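Local coordinates for protein geranyltranstransferase (Thermotoga neapolitana, PDB 4WK5) that probably transfers prenyl groups to build isoprenoid chains with magnesium, as a member of the FPP/GGPP synthase family, at residues F40-L43 with T44-A47; E172-V175 with E176-E179; E213-G216 with V217-I221; K256-Q259 with L260-Y264. All coordinates share one frame; numbering follows the deposited sequence. Where two conformers were deposited one is given.

Contact 1. Residues F40-L43 with T44-A47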
loop_
_atom_site.group_PDB
_atom_site.type_symbol
_atom_site.label_atom_id
_atom_site.label_comp_id
_atom_site.label_asym_id
_atom_site.label_seq_id
_atom_site.Cartn_x
_atom_site.Cartn_y
_atom_site.Cartn_z
ATOM N N PHE A 40 12.475 -14.082 -6.237
ATOM C CA PHE A 40 13.553 -13.315 -6.842
ATOM C C PHE A 40 14.807 -13.301 -5.998
ATOM O O PHE A 40 15.685 -12.465 -6.220
ATOM C CB PHE A 40 13.101 -11.865 -7.099
ATOM C CG PHE A 40 11.963 -11.754 -8.078
ATOM C CD1 PHE A 40 12.216 -11.579 -9.430
ATOM C CD2 PHE A 40 10.645 -11.859 -7.653
ATOM C CE1 PHE A 40 11.182 -11.496 -10.339
ATOM C CE2 PHE A 40 9.596 -11.778 -8.564
ATOM C CZ PHE A 40 9.872 -11.594 -9.911
ATOM N N ASN A 41 14.879 -14.194 -5.016
ATOM C CA ASN A 41 16.085 -14.322 -4.208
ATOM C C ASN A 41 16.426 -12.994 -3.541
ATOM O O ASN A 41 17.575 -12.545 -3.594
ATOM C CB ASN A 41 17.281 -14.784 -5.060
ATOM C CG ASN A 41 17.020 -16.089 -5.808
ATOM O OD1 ASN A 41 17.055 -17.179 -5.228
ATOM N ND2 ASN A 41 16.770 -15.979 -7.111
ATOM N N LEU A 42 15.425 -12.335 -2.964
ATOM C CA LEU A 42 15.693 -11.101 -2.234
ATOM C C LEU A 42 15.568 -11.296 -0.748
ATOM O O LEU A 42 14.689 -12.033 -0.288
ATOM C CB LEU A 42 14.729 -9.987 -2.673
ATOM C CG LEU A 42 14.887 -9.600 -4.140
ATOM C CD1 LEU A 42 13.718 -8.726 -4.580
ATOM C CD2 LEU A 42 16.217 -8.868 -4.339
ATOM N N LEU A 43 16.432 -10.624 0.011
ATOM C CA LEU A 43 16.293 -10.614 1.462
ATOM C C LEU A 43 14.939 -10.075 1.867
ATOM O O LEU A 43 14.339 -10.519 2.849
ATOM C CB LEU A 43 17.390 -9.766 2.113
ATOM C CG LEU A 43 18.743 -10.408 2.386
ATOM C CD1 LEU A 43 19.732 -9.333 2.838
ATOM C CD2 LEU A 43 18.602 -11.508 3.436
ATOM N N THR A 44 14.450 -9.100 1.107
ATOM C CA THR A 44 13.193 -8.463 1.445
ATOM C C THR A 44 12.056 -9.470 1.332
ATOM O O THR A 44 11.102 -9.428 2.116
ATOM C CB THR A 44 12.937 -7.235 0.540
ATOM O OG1 THR A 44 13.990 -6.282 0.733
ATOM C CG2 THR A 44 11.616 -6.579 0.881
ATOM N N GLU A 45 12.163 -10.377 0.364
ATOM C CA GLU A 45 11.195 -11.457 0.251
ATOM C C GLU A 45 11.289 -12.401 1.434
ATOM O O GLU A 45 10.268 -12.829 1.951
ATOM C CB GLU A 45 11.383 -12.241 -1.046
ATOM C CG GLU A 45 11.010 -11.455 -2.300
ATOM C CD GLU A 45 11.340 -12.264 -3.537
ATOM O OE1 GLU A 45 12.540 -12.518 -3.753
ATOM O OE2 GLU A 45 10.387 -12.682 -4.240
ATOM N N SER A 46 12.507 -12.744 1.848
ATOM C CA SER A 46 12.676 -13.582 3.037
ATOM C C SER A 46 12.088 -12.927 4.287
ATOM O O SER A 46 11.553 -13.615 5.167
ATOM C CB SER A 46 14.163 -13.908 3.262
ATOM O OG SER A 46 14.577 -14.918 2.366
ATOM N N ALA A 47 12.184 -11.600 4.353
ATOM C CA ALA A 47 11.645 -10.851 5.483
ATOM C C ALA A 47 10.118 -10.859 5.473
ATOM O O ALA A 47 9.485 -10.946 6.530
ATOM C CB ALA A 47 12.179 -9.391 5.471
HETATM O O HOH W 1 14.922 -14.719 -0.445
#
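The carboxylate of Glu45 reaches back over the backbone of Phe40 and Leu42 at the start of helix 43-53. The arrangement is half of a capping box: Leu42 holds the N-cap position, and the acid three residues on takes its N-H, while the leucine has no side-chain acceptor to give in return. Glu45 is aimed there by a CG lying beside its own backbone N (chi1 -69°) and a chain extended through CD. OE1 receives two donors in different ways. Phe40 N, 2.9 Å from Glu45 OE1, comes in on the syn lone pair, whereas Leu42 N, 3.0 Å from the same atom, lies nearly along the C-O axis. OE2 makes a weak second bond to Phe40 N and also accepts from His39 N, so backbone N-H groups hold the carboxylate against rotation.

The Phe40 side chain crosses that of Glu45 obliquely, ring and carboxylate planes 41° apart, and OE2 sits in the plane of the ring at its edge, 3.5 Å from CD2. On the leucine side, Glu45 OE1 touches Leu42 CB at 3.5 Å. Leu158 of the second subunit packs on both Phe40 and Glu45, and Glu165 of that subunit accepts from Leu43 N and pairs with Thr44 OG1, so this helix start belongs to the dimer interface. One water donates to Leu42 O at 2.7 Å and is hydrogen-bonded to Ser46 OG at 2.8 Å.

Contact 2. Residues E172-V175 with E176-E179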
loop_
_atom_site.group_PDB
_atom_site.type_symbol
_atom_site.label_atom_id
_atom_site.label_comp_id
_atom_site.label_asym_id
_atom_site.label_seq_id
_atom_site.Cartn_x
_atom_site.Cartn_y
_atom_site.Cartn_z
ATOM N N GLU A 172 -5.871 15.775 27.039
ATOM C CA GLU A 172 -6.348 16.654 25.972
ATOM C C GLU A 172 -7.127 15.908 24.890
ATOM O O GLU A 172 -7.705 16.530 23.996
ATOM C CB GLU A 172 -5.181 17.406 25.321
ATOM C CG GLU A 172 -4.121 17.928 26.281
ATOM C CD GLU A 172 -3.082 16.879 26.632
ATOM O OE1 GLU A 172 -3.419 15.935 27.375
ATOM O OE2 GLU A 172 -1.930 16.997 26.157
ATOM N N ILE A 173 -7.129 14.580 24.957
ATOM C CA ILE A 173 -7.892 13.784 24.003
ATOM C C ILE A 173 -9.176 13.279 24.661
ATOM O O ILE A 173 -9.138 12.711 25.747
ATOM C CB ILE A 173 -7.072 12.590 23.462
ATOM C CG1 ILE A 173 -5.720 13.058 22.909
ATOM C CG2 ILE A 173 -7.851 11.853 22.377
ATOM C CD1 ILE A 173 -5.827 14.040 21.759
ATOM N N SER A 174 -10.310 13.499 24.001
ATOM C CA SER A 174 -11.615 13.123 24.538
ATOM C C SER A 174 -11.855 11.630 24.378
ATOM O O SER A 174 -11.224 10.988 23.540
ATOM C CB SER A 174 -12.728 13.904 23.841
ATOM O OG SER A 174 -12.872 13.492 22.490
ATOM N N VAL A 175 -12.768 11.082 25.175
ATOM C CA VAL A 175 -13.089 9.665 25.065
ATOM C C VAL A 175 -13.668 9.392 23.675
ATOM O O VAL A 175 -13.422 8.339 23.085
ATOM C CB VAL A 175 -14.062 9.204 26.175
ATOM C CG1 VAL A 175 -15.361 10.002 26.137
ATOM C CG2 VAL A 175 -14.333 7.708 26.065
ATOM N N GLU A 176 -14.400 10.364 23.139
ATOM C CA GLU A 176 -14.987 10.224 21.811
ATOM C C GLU A 176 -13.903 10.081 20.736
ATOM O O GLU A 176 -14.030 9.273 19.813
ATOM C CB GLU A 176 -15.895 11.418 21.498
ATOM C CG GLU A 176 -17.202 11.460 22.301
ATOM C CD GLU A 176 -17.026 11.939 23.743
ATOM O OE1 GLU A 176 -17.815 11.509 24.615
ATOM O OE2 GLU A 176 -16.112 12.752 24.006
ATOM N N MET A 177 -12.834 10.861 20.860
ATOM C CA MET A 177 -11.742 10.786 19.898
ATOM C C MET A 177 -11.003 9.457 20.057
ATOM O O MET A 177 -10.541 8.869 19.073
ATOM C CB MET A 177 -10.778 11.968 20.064
ATOM C CG MET A 177 -11.387 13.306 19.664
ATOM S SD MET A 177 -10.229 14.696 19.692
ATOM C CE MET A 177 -10.062 15.005 21.417
ATOM N N VAL A 178 -10.897 8.972 21.290
ATOM C CA VAL A 178 -10.213 7.693 21.481
ATOM C C VAL A 178 -11.051 6.557 20.885
ATOM O O VAL A 178 -10.513 5.677 20.206
ATOM C CB VAL A 178 -9.893 7.429 22.969
ATOM C CG1 VAL A 178 -9.286 6.048 23.146
ATOM C CG2 VAL A 178 -8.922 8.491 23.471
ATOM N N GLU A 179 -12.368 6.586 21.101
ATOM C CA GLU A 179 -13.214 5.537 20.518
ATOM C C GLU A 179 -13.179 5.585 18.978
ATOM O O GLU A 179 -13.206 4.544 18.317
ATOM C CB GLU A 179 -14.661 5.648 21.021
ATOM C CG GLU A 179 -15.575 4.613 20.367
ATOM C CD GLU A 179 -16.655 4.077 21.288
ATOM O OE1 GLU A 179 -16.878 4.670 22.369
ATOM O OE2 GLU A 179 -17.274 3.050 20.923
#
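Met177 folds back over Ser174 and Ile173 where helix 175-201 begins, at an N-cap combined with a hydrophobic staple. Met177 CB lies 3.7 Å from Ile173 CG2, the two side chains crossing at about a right angle. Met177 CG comes next and meets the serine hydroxyl, 3.2 Å from Ser174 OG; SD stands farther from that oxygen. A bend at the last torsion (chi3 -75°) then turns the methyl back to the preceding loop, where Met177 CE touches Ile173 CA at 3.6 Å. CE also lies very near Ser174 N, an amide with no hydrogen-bond partner in the model, although the exact separation is short enough to be doubtful.

The capping bond lies beside this chain. Ser174 OG is set between its own backbone N and carbonyl carbon (chi1 69°) and accepts from Met177 N at 3.1 Å, with an N-H...O angle of 153°. The staple joins the residue before the cap to the fourth helical position. Val178 also packs against helix 248-274, on Leu248 and Lys251, so the helix start is tied to that neighbour. The staple closes through two methyls, Ile173 CG2 and Val178 CG2, 3.7 Å apart.

Contact 3. Residues E213-G216 with V217-I221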
loop_
_atom_site.group_PDB
_atom_site.type_symbol
_atom_site.label_atom_id
_atom_site.label_comp_id
_atom_site.label_asym_id
_atom_site.label_seq_id
_atom_site.Cartn_x
_atom_site.Cartn_y
_atom_site.Cartn_z
ATOM N N GLU A 213 -17.399 -3.413 13.117
ATOM C CA GLU A 213 -16.792 -2.267 13.773
ATOM C C GLU A 213 -16.903 -2.368 15.289
ATOM O O GLU A 213 -15.915 -2.157 15.997
ATOM C CB GLU A 213 -17.411 -0.960 13.294
ATOM C CG GLU A 213 -16.544 0.232 13.651
ATOM C CD GLU A 213 -17.301 1.534 13.641
ATOM O OE1 GLU A 213 -17.642 2.014 12.538
ATOM O OE2 GLU A 213 -17.540 2.084 14.737
ATOM N N LYS A 214 -18.090 -2.704 15.795
ATOM C CA LYS A 214 -18.257 -2.842 17.232
ATOM C C LYS A 214 -17.434 -4.007 17.776
ATOM O O LYS A 214 -16.816 -3.885 18.835
ATOM C CB LYS A 214 -19.736 -3.004 17.607
ATOM C CG LYS A 214 -20.557 -1.777 17.271
ATOM C CD LYS A 214 -21.842 -1.724 18.085
ATOM C CE LYS A 214 -22.175 -0.285 18.460
ATOM N NZ LYS A 214 -23.335 -0.196 19.387
ATOM N N PHE A 215 -17.420 -5.124 17.057
ATOM C CA PHE A 215 -16.580 -6.239 17.473
ATOM C C PHE A 215 -15.123 -5.791 17.586
ATOM O O PHE A 215 -14.430 -6.117 18.553
ATOM C CB PHE A 215 -16.701 -7.417 16.501
ATOM C CG PHE A 215 -15.781 -8.564 16.835
ATOM C CD1 PHE A 215 -14.540 -8.681 16.223
ATOM C CD2 PHE A 215 -16.146 -9.508 17.787
ATOM C CE1 PHE A 215 -13.686 -9.718 16.549
ATOM C CE2 PHE A 215 -15.298 -10.542 18.106
ATOM C CZ PHE A 215 -14.065 -10.644 17.488
ATOM N N GLY A 216 -14.663 -5.035 16.590
ATOM C CA GLY A 216 -13.292 -4.546 16.577
ATOM C C GLY A 216 -12.954 -3.644 17.755
ATOM O O GLY A 216 -11.872 -3.746 18.324
ATOM N N VAL A 217 -13.858 -2.736 18.116
ATOM C CA VAL A 217 -13.595 -1.888 19.270
ATOM C C VAL A 217 -13.492 -2.744 20.542
ATOM O O VAL A 217 -12.583 -2.554 21.355
ATOM C CB VAL A 217 -14.683 -0.800 19.441
ATOM C CG1 VAL A 217 -14.498 -0.068 20.761
ATOM C CG2 VAL A 217 -14.604 0.181 18.280
ATOM N N ALA A 218 -14.408 -3.698 20.697
ATOM C CA ALA A 218 -14.387 -4.601 21.849
ATOM C C ALA A 218 -13.103 -5.424 21.878
ATOM O O ALA A 218 -12.494 -5.619 22.934
ATOM C CB ALA A 218 -15.612 -5.524 21.829
ATOM N N PHE A 219 -12.695 -5.897 20.703
ATOM C CA PHE A 219 -11.461 -6.665 20.552
ATOM C C PHE A 219 -10.253 -5.863 21.043
ATOM O O PHE A 219 -9.402 -6.386 21.771
ATOM C CB PHE A 219 -11.296 -7.080 19.084
ATOM C CG PHE A 219 -10.180 -8.065 18.827
ATOM C CD1 PHE A 219 -10.411 -9.433 18.928
ATOM C CD2 PHE A 219 -8.920 -7.626 18.437
ATOM C CE1 PHE A 219 -9.405 -10.346 18.669
ATOM C CE2 PHE A 219 -7.904 -8.532 18.175
ATOM C CZ PHE A 219 -8.145 -9.896 18.293
ATOM N N GLN A 220 -10.167 -4.592 20.652
ATOM C CA GLN A 220 -9.030 -3.764 21.052
ATOM C C GLN A 220 -9.051 -3.484 22.559
ATOM O O GLN A 220 -7.998 -3.459 23.196
ATOM C CB GLN A 220 -8.990 -2.444 20.260
ATOM C CG GLN A 220 -7.712 -1.628 20.512
ATOM C CD GLN A 220 -7.520 -0.448 19.563
ATOM O OE1 GLN A 220 -8.166 -0.352 18.517
ATOM N NE2 GLN A 220 -6.624 0.465 19.938
ATOM N N ILE A 221 -10.241 -3.293 23.132
ATOM C CA ILE A 221 -10.353 -3.066 24.581
ATOM C C ILE A 221 -9.902 -4.301 25.344
ATOM O O ILE A 221 -9.168 -4.198 26.324
ATOM C CB ILE A 221 -11.797 -2.716 25.011
ATOM C CG1 ILE A 221 -12.217 -1.369 24.419
ATOM C CG2 ILE A 221 -11.923 -2.697 26.549
ATOM C CD1 ILE A 221 -13.700 -1.094 24.526
#
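Phe215 and Phe219, one helical turn apart on helix 206-229, pair loosely at their rings but closely at their backbones. In each the ring carbon CG is anti to the backbone N (chi1 176° and -171°), which makes both side chains lean the same way from successive turns. The rings are nevertheless neither stacked nor edge-to-face: their centroids are 6.0 Å apart, the planes are inclined by 35°, and the nearest approach, Phe215 CE1 to Phe219 CD1, is 4.1 Å. Such spacing indicates light van der Waals contact. Phe190 of helix 175-201 meets both rings, edge-to-face in the case of Phe215.

The tight part lies closer to the helix axis. Phe219 N donates to Phe215 O at 2.8 Å, and Phe219 CB rests 3.3 Å from the same oxygen. One residue earlier, Ala218 CB sits 3.5 Å from Phe215 O, its small methyl fitting where helix 248-274 packs close. Val217 CG2 similarly approaches Glu213 O at 3.5 Å.

The looser side is partly exposed. Glu213 and Lys214 direct their CB atoms away from the following turn, and Lys214 leans onto helix 248-274, where its NZ forms a salt bridge with Glu267. Gln220 extends toward helix 175-201; in the conformer given, its OE1 is hydrogen-bonded to Thr186 OG1. Gly216, Phe219 and Gln220 belong to the GxxFQxxDDxxD signature of trans-prenyltransferases, whose second aspartate-rich motif, just past Ile221, probably binds magnesium and diphosphate as in relatives.

Contact 4. Residues K256-Q259 with L260-Y264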
loop_
_atom_site.group_PDB
_atom_site.type_symbol
_atom_site.label_atom_id
_atom_site.label_comp_id
_atom_site.label_asym_id
_atom_site.label_seq_id
_atom_site.Cartn_x
_atom_site.Cartn_y
_atom_site.Cartn_z
ATOM N N LYS A 256 -15.475 0.487 33.490
ATOM C CA LYS A 256 -16.303 1.027 32.414
ATOM C C LYS A 256 -15.827 0.547 31.037
ATOM O O LYS A 256 -16.649 0.295 30.152
ATOM C CB LYS A 256 -16.321 2.555 32.465
ATOM C CG LYS A 256 -17.177 3.124 33.597
ATOM C CD LYS A 256 -17.136 4.647 33.607
ATOM C CE LYS A 256 -17.732 5.211 34.896
ATOM N NZ LYS A 256 -17.504 6.680 35.031
ATOM N N ALA A 257 -14.513 0.421 30.853
ATOM C CA ALA A 257 -13.975 -0.067 29.576
ATOM C C ALA A 257 -14.400 -1.516 29.320
ATOM O O ALA A 257 -14.830 -1.865 28.217
ATOM C CB ALA A 257 -12.442 0.057 29.549
ATOM N N LYS A 258 -14.287 -2.359 30.340
ATOM C CA LYS A 258 -14.678 -3.759 30.198
ATOM C C LYS A 258 -16.184 -3.868 29.948
ATOM O O LYS A 258 -16.632 -4.693 29.147
ATOM C CB LYS A 258 -14.291 -4.567 31.441
ATOM C CG LYS A 258 -14.695 -6.034 31.356
ATOM C CD LYS A 258 -14.075 -6.869 32.461
ATOM C CE LYS A 258 -14.361 -8.347 32.248
ATOM N NZ LYS A 258 -15.810 -8.670 32.395
ATOM N N GLN A 259 -16.962 -3.029 30.632
ATOM C CA GLN A 259 -18.413 -3.010 30.451
ATOM C C GLN A 259 -18.784 -2.677 29.015
ATOM O O GLN A 259 -19.706 -3.272 28.450
ATOM C CB GLN A 259 -19.071 -2.000 31.390
ATOM C CG GLN A 259 -19.563 -2.577 32.701
ATOM C CD GLN A 259 -20.123 -1.507 33.615
ATOM O OE1 GLN A 259 -20.515 -0.431 33.159
ATOM N NE2 GLN A 259 -20.163 -1.797 34.913
ATOM N N LEU A 260 -18.076 -1.711 28.437
ATOM C CA LEU A 260 -18.311 -1.321 27.048
ATOM C C LEU A 260 -17.979 -2.465 26.104
ATOM O O LEU A 260 -18.754 -2.769 25.189
ATOM C CB LEU A 260 -17.490 -0.085 26.679
ATOM C CG LEU A 260 -17.767 0.488 25.287
ATOM C CD1 LEU A 260 -19.223 0.915 25.182
ATOM C CD2 LEU A 260 -16.835 1.648 24.983
ATOM N N ALA A 261 -16.829 -3.091 26.327
ATOM C CA ALA A 261 -16.395 -4.207 25.490
ATOM C C ALA A 261 -17.377 -5.366 25.588
ATOM O O ALA A 261 -17.758 -5.969 24.577
ATOM C CB ALA A 261 -14.990 -4.658 25.884
ATOM N N ASP A 262 -17.810 -5.666 26.810
ATOM C CA ASP A 262 -18.755 -6.751 27.009
ATOM C C ASP A 262 -20.075 -6.456 26.308
ATOM O O ASP A 262 -20.680 -7.349 25.715
ATOM C CB ASP A 262 -19.005 -6.991 28.501
ATOM C CG ASP A 262 -17.833 -7.664 29.200
ATOM O OD1 ASP A 262 -16.964 -8.246 28.517
ATOM O OD2 ASP A 262 -17.799 -7.636 30.450
ATOM N N LYS A 263 -20.515 -5.203 26.376
ATOM C CA LYS A 263 -21.786 -4.805 25.781
ATOM C C LYS A 263 -21.760 -4.987 24.272
ATOM O O LYS A 263 -22.689 -5.564 23.694
ATOM C CB LYS A 263 -22.122 -3.350 26.109
ATOM C CG LYS A 263 -23.447 -2.897 25.504
ATOM C CD LYS A 263 -23.752 -1.431 25.788
ATOM C CE LYS A 263 -22.905 -0.510 24.921
ATOM N NZ LYS A 263 -23.138 0.933 25.231
ATOM N N TYR A 264 -20.697 -4.483 23.649
ATOM C CA TYR A 264 -20.485 -4.626 22.209
ATOM C C TYR A 264 -20.392 -6.097 21.802
ATOM O O TYR A 264 -21.011 -6.519 20.823
ATOM C CB TYR A 264 -19.212 -3.896 21.779
ATOM C CG TYR A 264 -19.314 -2.387 21.678
ATOM C CD1 TYR A 264 -20.511 -1.724 21.912
ATOM C CD2 TYR A 264 -18.199 -1.625 21.323
ATOM C CE1 TYR A 264 -20.593 -0.342 21.810
ATOM C CE2 TYR A 264 -18.271 -0.247 21.216
ATOM C CZ TYR A 264 -19.467 0.388 21.462
ATOM O OH TYR A 264 -19.535 1.761 21.362
#
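Lys258 runs almost fully extended, its first three torsions all near 180°, until a final bend (chi4 -67°) brings NZ round to Asp262, whose CG points opposite its carbonyl carbon (chi1 -73°). The result is an i to i+4 salt bridge along one flank of helix 248-274. Lys258 NZ meets Asp262 OD2 at 3.0 Å and uses the syn lone pair of that oxygen; the lysine's aliphatic part joins in, with Lys258 CG 3.6 Å from Asp262 OD2. The other oxygen, OD1, is hydrogen-bonded to Tyr222 OH of helix 206-229, so both ends of the carboxylate are engaged and its rotation is restricted.

The same turn is closed by the backbone, Asp262 N donating to Lys258 O at 2.8 Å. The carboxylate stands close to this carbonyl oxygen, Asp262 CG lying 3.2 Å from Lys258 O, a crowding of acceptors that the ammonium probably offsets. Around the helix from this bridge, Ala261 faces inward onto Ile221 and Tyr222, joining the helix to 206-229. One turn separates Leu260 from Tyr264, and Leu260 CD1 lies 3.7 Å above one face of the Tyr264 ring, offset toward its rim.

In the fold
The four contacts come in series along a mostly helical chain. Contact 1, at the start of helix 43-53, stands apart: its centre is about 35 to 43 Å from those of the others, across the chain's centre, and it faces the second subunit. Contacts 2, 3 and 4 lie together on helices 175-201, 206-229 and 248-274. The centres of contacts 3 and 4 are about 10 Å apart, and each is about 16 Å from that of contact 2. Ala218 CB touches Ala261 O at 3.5 Å, while Glu179 OE2 and Tyr264 OH, 2.6 Å apart, make a probable hydrogen bond linking contacts 2 and 4. One end thus lies at the interface with the second subunit; the other unites three helices of the all-helical prenyltransferase fold.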